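PDB 6NYR: Crov588, which is of unknown function but builds a ring-shaped leucine-rich-repeat solenoid from FNIP repeats and may, like many leucine-rich-repeat proteins, bind other proteins. Local coordinates for residues N43-H48 against F65-N70; I54-F59 against E78-I83. One frame throughout, in Å; residues are numbered along the deposited sequence.

Interaction 1 (N43-H48 against F65-N70); sequences NQEIDH and FNKDVN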
loop_
_atom_site.group_PDB
_atom_site.type_symbol
_atom_site.label_atom_id
_atom_site.label_comp_id
_atom_site.label_asym_id
_atom_site.label_seq_id
_atom_site.Cartn_x
_atom_site.Cartn_y
_atom_site.Cartn_z
ATOM N N ASN A 43 -9.075 -0.414 -29.437
ATOM C CA ASN A 43 -8.942 -1.387 -30.516
ATOM C C ASN A 43 -9.050 -0.639 -31.849
ATOM O O ASN A 43 -10.039 -0.723 -32.575
ATOM C CB ASN A 43 -9.996 -2.491 -30.395
ATOM C CG ASN A 43 -9.717 -3.671 -31.305
ATOM O OD1 ASN A 43 -8.585 -3.883 -31.734
ATOM N ND2 ASN A 43 -10.751 -4.445 -31.603
ATOM N N GLN A 44 -8.000 0.109 -32.183
ATOM C CA GLN A 44 -7.947 0.879 -33.419
ATOM C C GLN A 44 -6.555 0.743 -34.024
ATOM O O GLN A 44 -5.584 0.429 -33.328
ATOM C CB GLN A 44 -8.277 2.358 -33.175
ATOM C CG GLN A 44 -9.649 2.608 -32.562
ATOM C CD GLN A 44 -10.795 2.235 -33.477
ATOM O OE1 GLN A 44 -10.652 2.231 -34.700
ATOM N NE2 GLN A 44 -11.941 1.912 -32.886
ATOM N N GLU A 45 -6.464 0.984 -35.332
ATOM C CA GLU A 45 -5.179 0.944 -36.020
ATOM C C GLU A 45 -4.180 1.871 -35.340
ATOM O O GLU A 45 -4.542 2.919 -34.797
ATOM C CB GLU A 45 -5.345 1.362 -37.484
ATOM C CG GLU A 45 -6.295 0.501 -38.300
ATOM C CD GLU A 45 -5.728 -0.870 -38.606
ATOM O OE1 GLU A 45 -4.487 -0.995 -38.699
ATOM O OE2 GLU A 45 -6.521 -1.824 -38.747
ATOM N N ILE A 46 -2.910 1.470 -35.354
ATOM C CA ILE A 46 -1.844 2.309 -34.821
ATOM C C ILE A 46 -0.645 2.321 -35.760
ATOM O O ILE A 46 0.426 2.835 -35.412
ATOM C CB ILE A 46 -1.418 1.843 -33.416
ATOM C CG1 ILE A 46 -0.878 0.408 -33.451
ATOM C CG2 ILE A 46 -2.588 1.916 -32.444
ATOM C CD1 ILE A 46 0.607 0.307 -33.189
ATOM N N ASP A 47 -0.823 1.779 -36.964
ATOM C CA ASP A 47 0.285 1.619 -37.899
ATOM C C ASP A 47 1.013 2.934 -38.162
ATOM O O ASP A 47 2.127 3.138 -37.670
ATOM C CB ASP A 47 -0.213 1.025 -39.223
ATOM C CG ASP A 47 -0.038 -0.486 -39.300
ATOM O OD1 ASP A 47 0.893 -1.014 -38.655
ATOM O OD2 ASP A 47 -0.823 -1.145 -40.014
ATOM N N HIS A 48 0.399 3.830 -38.932
ATOM C CA HIS A 48 1.045 5.068 -39.345
ATOM C C HIS A 48 0.623 6.263 -38.501
ATOM O O HIS A 48 0.766 7.409 -38.942
ATOM C CB HIS A 48 0.761 5.350 -40.819
ATOM C CG HIS A 48 1.246 4.279 -41.742
ATOM N ND1 HIS A 48 0.466 3.209 -42.123
ATOM C CD2 HIS A 48 2.440 4.113 -42.358
ATOM C CE1 HIS A 48 1.158 2.432 -42.937
ATOM N NE2 HIS A 48 2.358 2.958 -43.097
ATOM N N PHE A 65 -7.181 -5.075 -27.906
ATOM C CA PHE A 65 -6.548 -4.770 -29.183
ATOM C C PHE A 65 -6.178 -6.045 -29.932
ATOM O O PHE A 65 -5.492 -6.919 -29.392
ATOM C CB PHE A 65 -5.301 -3.916 -28.921
ATOM C CG PHE A 65 -4.495 -3.597 -30.144
ATOM C CD1 PHE A 65 -4.882 -2.576 -30.990
ATOM C CD2 PHE A 65 -3.334 -4.298 -30.429
ATOM C CE1 PHE A 65 -4.139 -2.267 -32.111
ATOM C CE2 PHE A 65 -2.584 -3.995 -31.549
ATOM C CZ PHE A 65 -2.988 -2.974 -32.392
ATOM N N ASN A 66 -6.645 -6.151 -31.186
ATOM C CA ASN A 66 -6.150 -7.170 -32.113
ATOM C C ASN A 66 -6.243 -6.616 -33.540
ATOM O O ASN A 66 -7.096 -6.996 -34.342
ATOM C CB ASN A 66 -6.901 -8.501 -32.005
ATOM C CG ASN A 66 -6.204 -9.625 -32.772
ATOM O OD1 ASN A 66 -5.043 -9.489 -33.172
ATOM N ND2 ASN A 66 -6.908 -10.737 -32.973
ATOM N N LYS A 67 -5.345 -5.691 -33.862
ATOM C CA LYS A 67 -5.192 -5.187 -35.217
ATOM C C LYS A 67 -3.857 -5.653 -35.785
ATOM O O LYS A 67 -2.874 -5.798 -35.052
ATOM C CB LYS A 67 -5.256 -3.654 -35.258
ATOM C CG LYS A 67 -6.552 -3.057 -34.744
ATOM C CD LYS A 67 -7.751 -3.566 -35.523
ATOM C CE LYS A 67 -9.015 -2.815 -35.139
ATOM N NZ LYS A 67 -10.234 -3.439 -35.723
ATOM N N ASP A 68 -3.821 -5.887 -37.097
ATOM C CA ASP A 68 -2.547 -6.151 -37.756
ATOM C C ASP A 68 -1.641 -4.937 -37.600
ATOM O O ASP A 68 -2.071 -3.797 -37.791
ATOM C CB ASP A 68 -2.756 -6.483 -39.231
ATOM C CG ASP A 68 -3.473 -7.804 -39.429
ATOM O OD1 ASP A 68 -4.541 -8.002 -38.810
ATOM O OD2 ASP A 68 -2.964 -8.647 -40.200
ATOM N N VAL A 69 -0.393 -5.185 -37.218
ATOM C CA VAL A 69 0.572 -4.138 -36.905
ATOM C C VAL A 69 1.854 -4.464 -37.657
ATOM O O VAL A 69 2.556 -5.420 -37.306
ATOM C CB VAL A 69 0.832 -4.034 -35.397
ATOM C CG1 VAL A 69 1.863 -2.962 -35.102
ATOM C CG2 VAL A 69 -0.470 -3.748 -34.647
ATOM N N ASN A 70 2.159 -3.682 -38.692
ATOM C CA ASN A 70 3.319 -3.959 -39.523
ATOM C C ASN A 70 4.227 -2.764 -39.778
ATOM O O ASN A 70 5.241 -2.923 -40.468
ATOM C CB ASN A 70 2.870 -4.536 -40.877
ATOM C CG ASN A 70 2.415 -5.975 -40.775
ATOM O OD1 ASN A 70 3.219 -6.899 -40.898
ATOM N ND2 ASN A 70 1.123 -6.173 -40.539
#
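Asn43 lays its amide over the start of 65-70: with CG anti to the backbone N (chi1 -168°), OD1 reaches 3.0 Å from Asn66 N and takes a nearly straight hydrogen bond, the donor standing above the carbonyl plane. Lys67 folds back along the same residue; bent at chi2 (-58°), it brings CE to 3.5 Å from Asn43 O, so its methylene chain does the packing. Glu45 crosses this chain at about a right angle, OE2 lying 3.9 Å from Lys67 CD, while its carboxylate and the ammonium group stay apart. The two segments run nearly parallel as matching loops of successive coils in the leucine-rich-repeat solenoid, and Asn66 OD1 repeats Asn43's bond one coil on, at Asn86 N. On the buried side, Phe65 presents its edge to Gln44 O, which lies 3.3 Å from CE1. Ile46, its CG1 in the crowded position between backbone N and carbonyl carbon, sends CG1 to 4.1 Å from Phe65 CZ and CD1 to 4.0 Å from Val69 CG1, crossing both obliquely. Asp47 OD1 accepts a hydrogen bond from Asn70 N at 3.0 Å through its syn lone pair and another from Phe71 N, so two successive amides grip one oxygen.

Interaction 2 (I54-F59 against E78-I83); sequences IKVIKF and EIYYGI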
loop_
_atom_site.group_PDB
_atom_site.type_symbol
_atom_site.label_atom_id
_atom_site.label_comp_id
_atom_site.label_asym_id
_atom_site.label_seq_id
_atom_site.Cartn_x
_atom_site.Cartn_y
_atom_site.Cartn_z
ATOM N N ILE A 54 7.730 8.726 -29.293
ATOM C CA ILE A 54 7.332 7.727 -28.303
ATOM C C ILE A 54 8.076 6.439 -28.617
ATOM O O ILE A 54 8.068 5.959 -29.756
ATOM C CB ILE A 54 5.803 7.541 -28.265
ATOM C CG1 ILE A 54 5.226 6.652 -29.363
ATOM C CG2 ILE A 54 5.109 8.924 -28.270
ATOM C CD1 ILE A 54 5.355 5.163 -29.080
ATOM N N LYS A 55 8.749 5.901 -27.604
ATOM C CA LYS A 55 9.603 4.731 -27.741
ATOM C C LYS A 55 9.053 3.504 -27.035
ATOM O O LYS A 55 9.616 2.415 -27.193
ATOM C CB LYS A 55 11.001 5.067 -27.199
ATOM C CG LYS A 55 11.574 6.343 -27.819
ATOM C CD LYS A 55 13.093 6.408 -27.755
ATOM C CE LYS A 55 13.569 6.518 -26.312
ATOM N NZ LYS A 55 13.038 7.751 -25.650
ATOM N N VAL A 56 7.965 3.651 -26.283
ATOM C CA VAL A 56 7.388 2.577 -25.486
ATOM C C VAL A 56 5.883 2.591 -25.705
ATOM O O VAL A 56 5.241 3.638 -25.558
ATOM C CB VAL A 56 7.716 2.742 -23.990
ATOM C CG1 VAL A 56 7.094 1.613 -23.180
ATOM C CG2 VAL A 56 9.224 2.805 -23.780
ATOM N N ILE A 57 5.320 1.435 -26.048
ATOM C CA ILE A 57 3.877 1.276 -26.212
ATOM C C ILE A 57 3.449 0.131 -25.305
ATOM O O ILE A 57 3.721 -1.040 -25.598
ATOM C CB ILE A 57 3.481 1.011 -27.673
ATOM C CG1 ILE A 57 3.830 2.229 -28.539
ATOM C CG2 ILE A 57 1.997 0.694 -27.776
ATOM C CD1 ILE A 57 3.533 2.061 -30.014
ATOM N N LYS A 58 2.777 0.467 -24.208
ATOM C CA LYS A 58 2.316 -0.496 -23.217
ATOM C C LYS A 58 0.804 -0.621 -23.333
ATOM O O LYS A 58 0.090 0.383 -23.268
ATOM C CB LYS A 58 2.727 -0.050 -21.808
ATOM C CG LYS A 58 2.580 -1.118 -20.734
ATOM C CD LYS A 58 1.193 -1.121 -20.118
ATOM C CE LYS A 58 1.119 -2.072 -18.925
ATOM N NZ LYS A 58 1.651 -1.469 -17.671
ATOM N N PHE A 59 0.318 -1.848 -23.526
ATOM C CA PHE A 59 -1.096 -2.056 -23.822
ATOM C C PHE A 59 -1.942 -2.434 -22.613
ATOM O O PHE A 59 -3.145 -2.157 -22.614
ATOM C CB PHE A 59 -1.262 -3.143 -24.895
ATOM C CG PHE A 59 -1.235 -2.617 -26.304
ATOM C CD1 PHE A 59 -2.371 -2.069 -26.871
ATOM C CD2 PHE A 59 -0.076 -2.677 -27.060
ATOM C CE1 PHE A 59 -2.351 -1.580 -28.161
ATOM C CE2 PHE A 59 -0.054 -2.191 -28.354
ATOM C CZ PHE A 59 -1.192 -1.643 -28.903
ATOM N N GLU A 78 10.384 -0.506 -27.198
ATOM C CA GLU A 78 9.628 -1.389 -26.324
ATOM C C GLU A 78 8.180 -1.418 -26.775
ATOM O O GLU A 78 7.616 -0.382 -27.135
ATOM C CB GLU A 78 9.689 -0.920 -24.867
ATOM C CG GLU A 78 11.061 -0.532 -24.397
ATOM C CD GLU A 78 11.120 -0.261 -22.901
ATOM O OE1 GLU A 78 10.112 -0.510 -22.213
ATOM O OE2 GLU A 78 12.177 0.214 -22.422
ATOM N N ILE A 79 7.585 -2.607 -26.770
ATOM C CA ILE A 79 6.147 -2.735 -26.965
ATOM C C ILE A 79 5.676 -3.999 -26.260
ATOM O O ILE A 79 6.297 -5.062 -26.366
ATOM C CB ILE A 79 5.751 -2.760 -28.458
ATOM C CG1 ILE A 79 4.220 -2.709 -28.569
ATOM C CG2 ILE A 79 6.283 -4.011 -29.138
ATOM C CD1 ILE A 79 3.709 -2.368 -29.937
ATOM N N TYR A 80 4.562 -3.873 -25.542
ATOM C CA TYR A 80 3.999 -4.955 -24.744
ATOM C C TYR A 80 2.541 -5.137 -25.133
ATOM O O TYR A 80 1.742 -4.204 -25.001
ATOM C CB TYR A 80 4.132 -4.643 -23.253
ATOM C CG TYR A 80 5.525 -4.192 -22.859
ATOM C CD1 TYR A 80 6.461 -5.102 -22.391
ATOM C CD2 TYR A 80 5.906 -2.860 -22.964
ATOM C CE1 TYR A 80 7.731 -4.701 -22.033
ATOM C CE2 TYR A 80 7.179 -2.448 -22.609
ATOM C CZ TYR A 80 8.090 -3.373 -22.144
ATOM O OH TYR A 80 9.358 -2.973 -21.789
ATOM N N TYR A 81 2.200 -6.326 -25.620
ATOM C CA TYR A 81 0.855 -6.613 -26.093
ATOM C C TYR A 81 0.048 -7.353 -25.027
ATOM O O TYR A 81 0.586 -7.892 -24.055
ATOM C CB TYR A 81 0.897 -7.432 -27.388
ATOM C CG TYR A 81 1.368 -6.673 -28.607
ATOM C CD1 TYR A 81 0.539 -5.753 -29.235
ATOM C CD2 TYR A 81 2.632 -6.887 -29.141
ATOM C CE1 TYR A 81 0.954 -5.063 -30.357
ATOM C CE2 TYR A 81 3.059 -6.196 -30.264
ATOM C CZ TYR A 81 2.212 -5.288 -30.868
ATOM O OH TYR A 81 2.624 -4.596 -31.985
ATOM N N GLY A 82 -1.271 -7.400 -25.250
ATOM C CA GLY A 82 -2.215 -7.859 -24.268
ATOM C C GLY A 82 -2.858 -9.186 -24.613
ATOM O O GLY A 82 -2.341 -9.974 -25.416
ATOM N N ILE A 83 -4.033 -9.419 -24.026
ATOM C CA ILE A 83 -4.599 -10.761 -23.967
ATOM C C ILE A 83 -5.209 -11.200 -25.288
ATOM O O ILE A 83 -5.229 -12.399 -25.593
ATOM C CB ILE A 83 -5.640 -10.817 -22.834
ATOM C CG1 ILE A 83 -6.084 -12.258 -22.567
ATOM C CG2 ILE A 83 -6.865 -9.970 -23.190
ATOM C CD1 ILE A 83 -5.048 -13.081 -21.838
#
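Strands 56-58 and 78-80 run parallel, 8° apart with axes 4.7 Å from each other, and pair Val56 with Glu78, Ile57 with Ile79 and Lys58 with Tyr80. Glu78 N gives to Lys55 O and Tyr80 N to Ile57 O, both nearly along the C=O axis; Ile57 N reaches Glu78 O from above the carbonyl plane, and a weak bond from Phe59 N to Tyr80 O extends the pairing. On one face Val56 and Glu78 lie side by side, Val56 CG2 3.7 Å from Glu78 CD. Tyr80 OH donates to Glu78 OE1 at 2.6 Å, tying the carboxylate to the phenol, while the edge of the same ring meets Val56 CG1 at CE2. The other face is apolar: Ile79, CG1 anti to its backbone N (chi1 -173°), sets CG1 3.9 Å from Ile57 CB and CD1 at the edge of Phe59. Phe59 and Tyr81 point the same way, their rings 18° from parallel but slid so far that they barely overlap, with Phe59 CE2 3.6 Å from Tyr81 CE1. Strand 35-37 continues the parallel array beyond 56-58, hydrogen-bonding through Ile36, and strand 101-103 follows 78-80, where Lys101 and Leu102 receive Glu78 and Ile79.

Overall arrangement
Along the chain the segments alternate, 43-48, 54-59, 65-70, 78-83, so each interaction joins one coil to the next, and the two centres lie about 12 Å apart. Interaction 2 pairs strands on the inner side of the ring; interaction 1 joins the loops farther out, between strands 35-37 and 56-58 and between 56-58 and 78-80. They meet in the coil interior, where Phe65 stacks on Phe59 within one coil, Phe65 CG 3.5 Å from Phe59 CE1, and Tyr81 of the next coil packs against Phe65 and Val69. Both belong to the N-terminal part of the solenoid, where strand pairing on the inner side of the ring and loop contacts farther out join successive coils.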